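PDB 4LUB: putative prephenate dehydratase from Streptococcus mutans, which probably catalyses the decarboxylating dehydration of prephenate to 3-phenylpyruvate, a step of L-phenylalanine biosynthesis. Local coordinates for residues Ser13-Val18 and Ile50-Asn55; Glu32-Val37 and His62-Tyr67; Glu189-Ile194 and Glu244-Lys249; Arg218-Thr223 and Lys249-Ala254. One frame throughout, in Å; residues are numbered along the deposited sequence.

Interaction 1: residues Ser13-Val18 and Ile50-Asn55; sequences SFTHNV and IVPVEN
The methyl group of T15, not its hydroxyl, is what presses on the strand backbone: T15 CG2 lies 3.2 Å from I50 O, a close approach of a carbon to a carbonyl oxygen. The first torsion explains it. CG2 stands anti to the backbone N, while OG1, beside that N, is turned to the proline ring and sits 3.7 Å from P52 CD. The two branches of one threonine thus reach two strand residues, I50 and P52; V51 between them is directed away from the helix. The T15 and I50 side chains run alongside in opposed senses, and their CG2 methyls meet at 3.6 Å. One helical turn later V18 adds its CG1, 3.9 Å from the same I50 CG2, which therefore lies against two helix residues. The contact is small, 178 Å² in all, and made by van der Waals touch, without a hydrogen bond between the segments; F175 of strand 172-179 touches both T15 and V18 and continues the packing. At the helix start, S13 is the N-cap, its OG accepting from H16 N at 3.1 Å. The segment axes come within 8.3 Å at an angle of 123°. Helix 14-22 follows strand 4-8, the parallel neighbour of strand 48-55, and packs on the sheet they form, an arrangement typical of the alpha/beta, periplasmic-binding-protein-like fold of prephenate dehydratase domains.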
# COMPACT_ATOMS: atom_id res chain seq x y z
N SER B 13 12.86 -10.35 -21.16
CA SER B 13 12.49 -9.53 -20.01
C SER B 13 12.90 -10.21 -18.71
O SER B 13 13.24 -11.40 -18.70
CB SER B 13 10.98 -9.24 -19.98
OG SER B 13 10.23 -10.45 -19.94
N PHE B 14 12.90 -9.45 -17.62
CA PHE B 14 13.11 -10.02 -16.30
C PHE B 14 12.14 -11.17 -16.04
O PHE B 14 12.53 -12.22 -15.55
CB PHE B 14 12.97 -8.95 -15.21
CG PHE B 14 14.01 -7.86 -15.30
CD1 PHE B 14 15.35 -8.14 -15.07
CD2 PHE B 14 13.64 -6.56 -15.58
CE1 PHE B 14 16.30 -7.14 -15.14
CE2 PHE B 14 14.59 -5.55 -15.65
CZ PHE B 14 15.92 -5.85 -15.43
N THR B 15 10.87 -10.95 -16.38
CA THR B 15 9.84 -11.97 -16.17
C THR B 15 10.09 -13.20 -17.04
O THR B 15 9.86 -14.33 -16.61
CB THR B 15 8.43 -11.41 -16.45
OG1 THR B 15 8.27 -10.14 -15.78
CG2 THR B 15 7.37 -12.36 -15.94
N HIS B 16 10.58 -12.97 -18.25
CA HIS B 16 11.04 -14.05 -19.12
C HIS B 16 12.12 -14.88 -18.44
O HIS B 16 12.03 -16.12 -18.40
CB HIS B 16 11.57 -13.50 -20.44
CG HIS B 16 11.77 -14.55 -21.49
ND1 HIS B 16 12.35 -14.28 -22.71
CD2 HIS B 16 11.48 -15.87 -21.49
CE1 HIS B 16 12.41 -15.39 -23.42
NE2 HIS B 16 11.89 -16.37 -22.70
N ASN B 17 13.14 -14.21 -17.93
CA ASN B 17 14.20 -14.87 -17.19
C ASN B 17 13.67 -15.70 -16.02
O ASN B 17 14.12 -16.82 -15.79
CB ASN B 17 15.21 -13.83 -16.67
CG ASN B 17 16.50 -14.46 -16.18
OD1 ASN B 17 16.81 -15.61 -16.51
ND2 ASN B 17 17.25 -13.71 -15.38
N VAL B 18 12.67 -15.17 -15.33
CA VAL B 18 12.08 -15.87 -14.19
C VAL B 18 11.36 -17.15 -14.63
O VAL B 18 11.48 -18.20 -14.00
CB VAL B 18 11.11 -14.96 -13.40
CG1 VAL B 18 10.42 -15.72 -12.29
CG2 VAL B 18 11.87 -13.75 -12.85
N ILE B 50 3.38 -16.21 -15.19
CA ILE B 50 4.42 -15.60 -14.37
C ILE B 50 4.36 -14.08 -14.50
O ILE B 50 4.41 -13.54 -15.60
CB ILE B 50 5.84 -16.12 -14.73
CG1 ILE B 50 6.04 -17.54 -14.21
CG2 ILE B 50 6.90 -15.34 -13.99
CD1 ILE B 50 5.35 -18.61 -14.97
N VAL B 51 4.21 -13.42 -13.36
CA VAL B 51 4.09 -11.97 -13.30
C VAL B 51 4.92 -11.39 -12.15
O VAL B 51 5.10 -12.04 -11.13
CB VAL B 51 2.61 -11.52 -13.12
CG1 VAL B 51 1.75 -11.93 -14.31
CG2 VAL B 51 2.03 -12.03 -11.79
N PRO B 52 5.44 -10.17 -12.33
CA PRO B 52 6.03 -9.42 -11.22
C PRO B 52 4.94 -9.01 -10.24
O PRO B 52 3.85 -8.64 -10.68
CB PRO B 52 6.66 -8.20 -11.89
CG PRO B 52 5.88 -8.01 -13.14
CD PRO B 52 5.41 -9.37 -13.58
N VAL B 53 5.19 -9.14 -8.93
CA VAL B 53 4.19 -8.68 -7.98
C VAL B 53 4.67 -7.56 -7.05
O VAL B 53 3.88 -6.72 -6.63
CB VAL B 53 3.63 -9.86 -7.13
CG1 VAL B 53 3.33 -11.05 -8.03
CG2 VAL B 53 4.56 -10.24 -5.98
N GLU B 54 5.95 -7.54 -6.72
CA GLU B 54 6.46 -6.52 -5.81
C GLU B 54 7.92 -6.20 -6.02
O GLU B 54 8.73 -7.10 -6.17
CB GLU B 54 6.25 -6.94 -4.35
CG GLU B 54 6.75 -5.90 -3.35
CD GLU B 54 6.44 -6.26 -1.92
OE1 GLU B 54 5.74 -7.27 -1.70
OE2 GLU B 54 6.88 -5.52 -1.01
N ASN B 55 8.26 -4.91 -5.96
CA ASN B 55 9.65 -4.47 -6.08
C ASN B 55 10.11 -3.80 -4.79
O ASN B 55 9.32 -3.13 -4.12
CB ASN B 55 9.81 -3.50 -7.26
CG ASN B 55 11.23 -3.00 -7.41
OD1 ASN B 55 11.59 -1.97 -6.85
ND2 ASN B 55 12.06 -3.76 -8.13

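Interaction 2: residues Glu32-Val37 and His62-Tyr67; sequences ENITEV and HETFDY
E63 reaches across from helix 62-70 to the first turn of helix 34-42, where I34 and T35 receive it; these three residues bury more surface than any others in the contact. CG of E63 is anti to the backbone N (chi1 -161°), and the chain stays extended beyond it. Its OE2 is gripped twice by T35. The hydroxyl OG1 donates at 2.6 Å to the anti lone pair of OE2, whereas T35 N, 3.1 Å from OE2, comes from above the carboxylate plane, 55° out of it. The other oxygen, OE1, accepts from a water at 2.6 Å, and that water in turn accepts from I34 N. Both carboxylate oxygens are therefore engaged by the N-terminal turn, one directly and one through water. The carboxylate would be stabilised by the amino end of helix 34-42, although it comes from a different helix; the local N-cap is N33, whose OD1 accepts from E36 N at 2.8 Å. The pairing joins two helices of the prephenate dehydratase domain, both lying against strand 48-55: I34 and T64 each touch V51. I34 fills the buried side of the contact. Its CB lies 3.8 Å from E63 CD, and its CG2 methyl comes to 3.5 Å from T64 OG1, an oxygen bonded to P52 O. On the other flank, T35 CG2 meets the Y67 ring obliquely, 3.8 Å from CE1, while the phenol OH of Y67 bonds to E42.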
# COMPACT_ATOMS: atom_id res chain seq x y z
N GLU B 32 1.56 -9.09 -23.47
CA GLU B 32 1.98 -7.69 -23.51
C GLU B 32 1.89 -6.97 -22.17
O GLU B 32 2.61 -6.00 -21.93
CB GLU B 32 1.13 -6.91 -24.52
CG GLU B 32 -0.27 -7.51 -24.75
CD GLU B 32 -1.21 -6.59 -25.49
OE1 GLU B 32 -0.75 -5.60 -26.10
OE2 GLU B 32 -2.43 -6.85 -25.45
N ASN B 33 1.02 -7.46 -21.30
CA ASN B 33 0.85 -6.83 -20.00
C ASN B 33 0.33 -7.86 -19.01
O ASN B 33 -0.14 -8.93 -19.40
CB ASN B 33 -0.10 -5.61 -20.08
CG ASN B 33 -1.51 -5.97 -20.54
OD1 ASN B 33 -2.15 -6.89 -20.03
ND2 ASN B 33 -2.02 -5.21 -21.50
N ILE B 34 0.42 -7.52 -17.72
CA ILE B 34 0.11 -8.45 -16.64
C ILE B 34 -1.30 -9.00 -16.77
O ILE B 34 -1.52 -10.20 -16.65
CB ILE B 34 0.31 -7.76 -15.27
CG1 ILE B 34 1.81 -7.53 -15.02
CG2 ILE B 34 -0.32 -8.58 -14.14
CD1 ILE B 34 2.13 -6.38 -14.09
N THR B 35 -2.26 -8.13 -17.07
CA THR B 35 -3.65 -8.55 -17.23
C THR B 35 -3.82 -9.64 -18.29
O THR B 35 -4.50 -10.64 -18.06
CB THR B 35 -4.53 -7.36 -17.60
OG1 THR B 35 -4.49 -6.40 -16.55
CG2 THR B 35 -5.98 -7.80 -17.84
N GLU B 36 -3.17 -9.46 -19.43
CA GLU B 36 -3.25 -10.42 -20.53
C GLU B 36 -2.49 -11.72 -20.23
O GLU B 36 -2.92 -12.79 -20.66
CB GLU B 36 -2.72 -9.79 -21.83
CG GLU B 36 -3.65 -8.73 -22.42
CD GLU B 36 -5.10 -9.21 -22.54
OE1 GLU B 36 -5.32 -10.37 -22.96
OE2 GLU B 36 -6.01 -8.42 -22.20
N VAL B 37 -1.37 -11.62 -19.52
CA VAL B 37 -0.70 -12.80 -18.98
C VAL B 37 -1.64 -13.68 -18.15
O VAL B 37 -1.74 -14.89 -18.38
CB VAL B 37 0.52 -12.42 -18.11
CG1 VAL B 37 1.19 -13.68 -17.57
CG2 VAL B 37 1.52 -11.56 -18.89
N HIS B 62 0.30 -2.75 -8.53
CA HIS B 62 -1.15 -2.57 -8.43
C HIS B 62 -1.94 -3.47 -9.39
O HIS B 62 -2.89 -4.14 -8.97
CB HIS B 62 -1.52 -1.11 -8.68
CG HIS B 62 -0.94 -0.16 -7.68
ND1 HIS B 62 -0.96 1.20 -7.86
CD2 HIS B 62 -0.32 -0.38 -6.50
CE1 HIS B 62 -0.37 1.79 -6.83
NE2 HIS B 62 0.02 0.85 -5.99
N GLU B 63 -1.56 -3.44 -10.66
CA GLU B 63 -2.22 -4.24 -11.69
C GLU B 63 -2.37 -5.71 -11.31
O GLU B 63 -3.42 -6.31 -11.52
CB GLU B 63 -1.49 -4.14 -13.04
CG GLU B 63 -2.38 -4.56 -14.21
CD GLU B 63 -1.68 -4.58 -15.55
OE1 GLU B 63 -0.55 -4.04 -15.65
OE2 GLU B 63 -2.26 -5.12 -16.52
N THR B 64 -1.30 -6.30 -10.77
CA THR B 64 -1.31 -7.71 -10.40
C THR B 64 -2.33 -8.01 -9.32
O THR B 64 -3.20 -8.87 -9.48
CB THR B 64 0.08 -8.18 -9.91
OG1 THR B 64 1.04 -8.01 -10.96
CG2 THR B 64 0.04 -9.64 -9.54
N PHE B 65 -2.26 -7.27 -8.22
CA PHE B 65 -3.15 -7.50 -7.09
C PHE B 65 -4.61 -7.12 -7.33
O PHE B 65 -5.51 -7.82 -6.84
CB PHE B 65 -2.59 -6.79 -5.86
CG PHE B 65 -1.38 -7.46 -5.31
CD1 PHE B 65 -1.49 -8.66 -4.63
CD2 PHE B 65 -0.11 -6.94 -5.54
CE1 PHE B 65 -0.38 -9.31 -4.14
CE2 PHE B 65 1.01 -7.59 -5.06
CZ PHE B 65 0.88 -8.77 -4.36
N ASP B 66 -4.87 -6.02 -8.03
CA ASP B 66 -6.25 -5.68 -8.39
C ASP B 66 -6.91 -6.77 -9.24
O ASP B 66 -8.04 -7.17 -8.98
CB ASP B 66 -6.35 -4.33 -9.11
CG ASP B 66 -5.79 -3.18 -8.28
OD1 ASP B 66 -5.81 -3.28 -7.03
OD2 ASP B 66 -5.38 -2.15 -8.87
N TYR B 67 -6.22 -7.22 -10.28
CA TYR B 67 -6.75 -8.30 -11.11
C TYR B 67 -6.96 -9.61 -10.33
O TYR B 67 -8.02 -10.23 -10.43
CB TYR B 67 -5.87 -8.56 -12.32
CG TYR B 67 -6.65 -9.33 -13.37
CD1 TYR B 67 -7.47 -8.66 -14.27
CD2 TYR B 67 -6.60 -10.71 -13.43
CE1 TYR B 67 -8.21 -9.35 -15.21
CE2 TYR B 67 -7.33 -11.41 -14.37
CZ TYR B 67 -8.13 -10.73 -15.26
OH TYR B 67 -8.85 -11.43 -16.19
O HOH W 1 1.39 -4.72 -17.25

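Interaction 3: residues Glu189-Ile194 and Glu244-Lys249; sequences EEDQKI and ENHNEK
N245 points its side chain at strand 189-199 and the H246 ring swings in beside it, just as the chain leaves strand 237-244. The imidazole of H246 crosses the D191 side chain at about a right angle; NE2 approaches D191 OD1 at 2.9 Å, but the angle of 126° makes this hydrogen bond weak. D191 OD1 also accepts from its neighbour Q192 N. Q192 CB lies off-centre over the same imidazole in a CH-pi contact, 4.2 Å from the ring centroid. The backbone ties are an antiparallel non-hydrogen-bonded pair, K193 with E244, and the bond from N245 N to Q192 O at 2.7 Å, which is nearly straight at 171°. They mark the end of the pairing between two strands of the ACT domain, where the second runs through a short loop into helix 248-261. N245 has CG anti to the backbone N (chi1 -165°), and its CB packs 3.4 Å from K193 C; ND2 donates to E248 OE2 and to a water that lies 2.9 Å from Q192 OE1 and probably donates to it. Q192 is bent at chi2, and its NE2 donates to E189 OE2 at 2.6 Å.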
# COMPACT_ATOMS: atom_id res chain seq x y z
N GLU B 189 15.28 -22.74 -1.79
CA GLU B 189 14.15 -22.35 -0.96
C GLU B 189 14.58 -21.46 0.19
O GLU B 189 15.53 -21.77 0.91
CB GLU B 189 13.41 -23.57 -0.40
CG GLU B 189 12.06 -23.19 0.19
CD GLU B 189 11.23 -24.38 0.62
OE1 GLU B 189 10.97 -25.26 -0.23
OE2 GLU B 189 10.83 -24.43 1.80
N GLU B 190 13.87 -20.36 0.36
CA GLU B 190 14.24 -19.37 1.36
C GLU B 190 13.11 -19.14 2.37
O GLU B 190 13.35 -18.66 3.48
CB GLU B 190 14.65 -18.08 0.64
CG GLU B 190 14.22 -16.78 1.24
CD GLU B 190 14.70 -15.60 0.43
OE1 GLU B 190 15.69 -15.77 -0.33
OE2 GLU B 190 14.10 -14.51 0.53
N ASP B 191 11.88 -19.52 2.01
CA ASP B 191 10.72 -19.21 2.86
C ASP B 191 9.43 -19.90 2.41
O ASP B 191 9.32 -20.40 1.29
CB ASP B 191 10.49 -17.70 2.92
CG ASP B 191 10.00 -17.24 4.29
OD1 ASP B 191 9.67 -18.10 5.13
OD2 ASP B 191 9.96 -16.01 4.53
N GLN B 192 8.48 -19.98 3.35
CA GLN B 192 7.11 -20.40 3.05
C GLN B 192 6.11 -19.32 3.47
O GLN B 192 6.14 -18.85 4.61
CB GLN B 192 6.79 -21.72 3.75
CG GLN B 192 7.77 -22.82 3.39
CD GLN B 192 7.30 -23.68 2.24
OE1 GLN B 192 6.16 -23.56 1.79
NE2 GLN B 192 8.19 -24.53 1.73
N LYS B 193 5.22 -18.95 2.55
CA LYS B 193 4.29 -17.87 2.84
C LYS B 193 2.87 -18.16 2.39
O LYS B 193 2.64 -19.04 1.58
CB LYS B 193 4.78 -16.56 2.18
CG LYS B 193 5.91 -15.87 2.94
CD LYS B 193 6.40 -14.63 2.21
CE LYS B 193 7.54 -13.95 2.96
NZ LYS B 193 8.03 -12.71 2.28
N ILE B 194 1.93 -17.38 2.91
CA ILE B 194 0.56 -17.40 2.44
C ILE B 194 0.17 -15.94 2.27
O ILE B 194 0.48 -15.10 3.12
CB ILE B 194 -0.41 -18.14 3.41
CG1 ILE B 194 -1.86 -17.97 2.96
CG2 ILE B 194 -0.26 -17.63 4.85
CD1 ILE B 194 -2.82 -18.95 3.62
N GLU B 244 4.01 -15.82 7.26
CA GLU B 244 4.80 -17.03 7.18
C GLU B 244 3.86 -18.22 7.24
O GLU B 244 2.89 -18.23 8.00
CB GLU B 244 5.86 -17.07 8.27
CG GLU B 244 7.19 -16.49 7.78
CD GLU B 244 8.20 -16.26 8.87
OE1 GLU B 244 8.08 -16.88 9.95
OE2 GLU B 244 9.13 -15.46 8.63
N ASN B 245 4.12 -19.21 6.39
CA ASN B 245 3.26 -20.39 6.31
C ASN B 245 4.04 -21.65 6.64
O ASN B 245 3.87 -22.69 6.00
CB ASN B 245 2.65 -20.50 4.91
CG ASN B 245 1.49 -21.46 4.85
OD1 ASN B 245 0.69 -21.54 5.79
ND2 ASN B 245 1.41 -22.24 3.78
N HIS B 246 4.90 -21.57 7.64
CA HIS B 246 5.69 -22.71 8.09
C HIS B 246 4.83 -23.71 8.86
O HIS B 246 5.06 -24.91 8.81
CB HIS B 246 6.88 -22.23 8.94
CG HIS B 246 7.90 -21.48 8.15
ND1 HIS B 246 8.67 -22.08 7.17
CD2 HIS B 246 8.27 -20.18 8.18
CE1 HIS B 246 9.47 -21.18 6.64
NE2 HIS B 246 9.25 -20.02 7.23
N ASN B 247 3.83 -23.19 9.57
CA ASN B 247 2.93 -24.05 10.32
C ASN B 247 1.53 -23.93 9.72
O ASN B 247 0.72 -23.11 10.15
CB ASN B 247 2.93 -23.64 11.80
CG ASN B 247 2.25 -24.65 12.70
OD1 ASN B 247 1.43 -25.46 12.26
ND2 ASN B 247 2.57 -24.60 13.99
N GLU B 248 1.26 -24.78 8.74
CA GLU B 248 0.05 -24.67 7.95
C GLU B 248 -1.21 -25.00 8.73
O GLU B 248 -2.28 -24.48 8.44
CB GLU B 248 0.15 -25.58 6.72
CG GLU B 248 1.09 -25.07 5.64
CD GLU B 248 0.71 -25.57 4.26
OE1 GLU B 248 1.22 -26.65 3.87
OE2 GLU B 248 -0.09 -24.90 3.57
N LYS B 249 -1.09 -25.82 9.77
CA LYS B 249 -2.27 -26.23 10.52
C LYS B 249 -2.68 -25.13 11.50
O LYS B 249 -3.87 -24.90 11.72
CB LYS B 249 -2.00 -27.54 11.27
CG LYS B 249 -3.16 -28.08 12.08
CD LYS B 249 -3.96 -29.08 11.27
CE LYS B 249 -4.69 -30.06 12.17
NZ LYS B 249 -3.73 -30.91 12.92
O HOH W 2 3.70 -22.06 2.03

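Interaction 4: residues Arg218-Thr223 and Lys249-Ala254; sequences RGIDLT and KLVSFA
R218 lies across the outside of helix 248-261, and its long side chain fits between L250 and A254, residues one helical turn apart. CG is beside the backbone N, and the chain runs extended from CG to NE, which carries CD to 3.8 Å from L250 CD1 and to 4.0 Å from A254 CB. Beyond CD the guanidinium settles with one face against the helix backbone: A254 CA stands 3.4 Å above its plane and F253 C 3.7 Å, both offset toward the rim. L250 in turn brings its CD2 to 3.5 Å from R218 O, against R218 CB. The second bump is I220. Its CD1 enters a hollow floored by V251 N and walled by L250 CG, V251 CG2 and A254 CB, with the nearest of those side-chain atoms, V251 CG2, at 3.9 Å. Between R218 and I220, G219 ends helix 208-216 in a Schellman motif, its positive phi (69°) turning the chain so that R218 and I220 both face helix 248-261. The contact thus joins the C-terminal end of one ACT-domain helix to the flank of the other; F215 also touches I220 and A254. With the charged end of R218 paired to E257 and bonded to T214 O, the contact rests mainly on shape and van der Waals packing, with F253 O near the guanidinium face but not hydrogen-bonded to it.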
# COMPACT_ATOMS: atom_id res chain seq x y z
N ARG B 218 -1.10 -16.17 17.80
CA ARG B 218 -0.60 -17.50 17.50
C ARG B 218 0.88 -17.47 17.12
O ARG B 218 1.47 -18.51 16.83
CB ARG B 218 -1.39 -18.15 16.35
CG ARG B 218 -2.90 -18.23 16.56
CD ARG B 218 -3.57 -18.98 15.40
NE ARG B 218 -4.86 -19.53 15.80
CZ ARG B 218 -6.00 -18.85 15.85
NH1 ARG B 218 -6.04 -17.56 15.52
NH2 ARG B 218 -7.11 -19.45 16.23
N GLY B 219 1.48 -16.29 17.13
CA GLY B 219 2.86 -16.14 16.71
C GLY B 219 3.14 -16.36 15.22
O GLY B 219 4.27 -16.67 14.84
N ILE B 220 2.12 -16.21 14.39
CA ILE B 220 2.32 -16.25 12.93
C ILE B 220 2.69 -14.84 12.46
O ILE B 220 1.87 -13.93 12.51
CB ILE B 220 1.07 -16.76 12.19
CG1 ILE B 220 0.74 -18.19 12.63
CG2 ILE B 220 1.27 -16.69 10.67
CD1 ILE B 220 -0.71 -18.59 12.40
N ASP B 221 3.93 -14.68 11.99
CA ASP B 221 4.45 -13.34 11.65
C ASP B 221 3.91 -12.77 10.35
O ASP B 221 3.98 -13.40 9.31
CB ASP B 221 5.98 -13.35 11.57
CG ASP B 221 6.63 -13.60 12.92
OD1 ASP B 221 6.05 -13.18 13.94
OD2 ASP B 221 7.73 -14.17 12.95
N LEU B 222 3.42 -11.54 10.44
CA LEU B 222 3.04 -10.74 9.29
C LEU B 222 4.32 -10.22 8.63
O LEU B 222 5.18 -9.65 9.30
CB LEU B 222 2.14 -9.57 9.73
CG LEU B 222 1.38 -8.60 8.81
CD1 LEU B 222 2.29 -7.63 8.11
CD2 LEU B 222 0.51 -9.32 7.80
N THR B 223 4.45 -10.45 7.33
CA THR B 223 5.66 -10.05 6.62
C THR B 223 5.40 -8.96 5.60
O THR B 223 6.33 -8.36 5.06
CB THR B 223 6.33 -11.25 5.92
OG1 THR B 223 5.50 -11.71 4.85
CG2 THR B 223 6.57 -12.39 6.91
N LYS B 249 -1.09 -25.82 9.77
CA LYS B 249 -2.27 -26.23 10.52
C LYS B 249 -2.68 -25.13 11.50
O LYS B 249 -3.87 -24.90 11.72
CB LYS B 249 -2.00 -27.54 11.27
CG LYS B 249 -3.16 -28.08 12.08
CD LYS B 249 -3.96 -29.08 11.27
CE LYS B 249 -4.69 -30.06 12.17
NZ LYS B 249 -3.73 -30.91 12.92
N LEU B 250 -1.70 -24.44 12.07
CA LEU B 250 -1.96 -23.25 12.88
C LEU B 250 -2.55 -22.09 12.07
O LEU B 250 -3.46 -21.40 12.53
CB LEU B 250 -0.68 -22.82 13.59
CG LEU B 250 -0.89 -21.87 14.79
CD1 LEU B 250 -1.95 -22.38 15.80
CD2 LEU B 250 0.45 -21.63 15.48
N VAL B 251 -2.01 -21.87 10.88
CA VAL B 251 -2.59 -20.91 9.94
C VAL B 251 -4.05 -21.24 9.64
O VAL B 251 -4.90 -20.34 9.60
CB VAL B 251 -1.77 -20.86 8.63
CG1 VAL B 251 -2.51 -20.09 7.56
CG2 VAL B 251 -0.41 -20.23 8.89
N SER B 252 -4.36 -22.52 9.46
CA SER B 252 -5.74 -22.95 9.18
C SER B 252 -6.72 -22.54 10.28
O SER B 252 -7.83 -22.10 9.99
CB SER B 252 -5.81 -24.46 8.98
OG SER B 252 -5.20 -24.83 7.75
N PHE B 253 -6.32 -22.72 11.54
CA PHE B 253 -7.13 -22.23 12.65
C PHE B 253 -7.24 -20.71 12.66
O PHE B 253 -8.31 -20.17 12.95
CB PHE B 253 -6.57 -22.73 14.00
CG PHE B 253 -6.63 -24.24 14.16
CD1 PHE B 253 -7.85 -24.89 14.14
CD2 PHE B 253 -5.48 -24.98 14.36
CE1 PHE B 253 -7.92 -26.26 14.28
CE2 PHE B 253 -5.55 -26.35 14.51
CZ PHE B 253 -6.76 -26.99 14.47
N ALA B 254 -6.14 -20.02 12.39
CA ALA B 254 -6.18 -18.56 12.22
C ALA B 254 -7.27 -18.13 11.24
O ALA B 254 -8.08 -17.25 11.54
CB ALA B 254 -4.83 -18.03 11.77

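From the N terminus, interaction 1 brings helix 14-22 onto strand 48-55, and before that loop closes the chain opens interaction 2 at 32-37, which closes at 62-67; the two cross. They also touch, V37 packing on V51, so helices of the dehydratase domain share that strand. Interactions 3 and 4 open only after both have closed, and they cross each other, sharing K249 and helix 248-261, with centres 9 Å apart; E244 N and D221 O join them by a probable hydrogen bond. Interactions 1 and 4 lie about 28 Å apart between centres, yet both reach the sheet that runs through the chain.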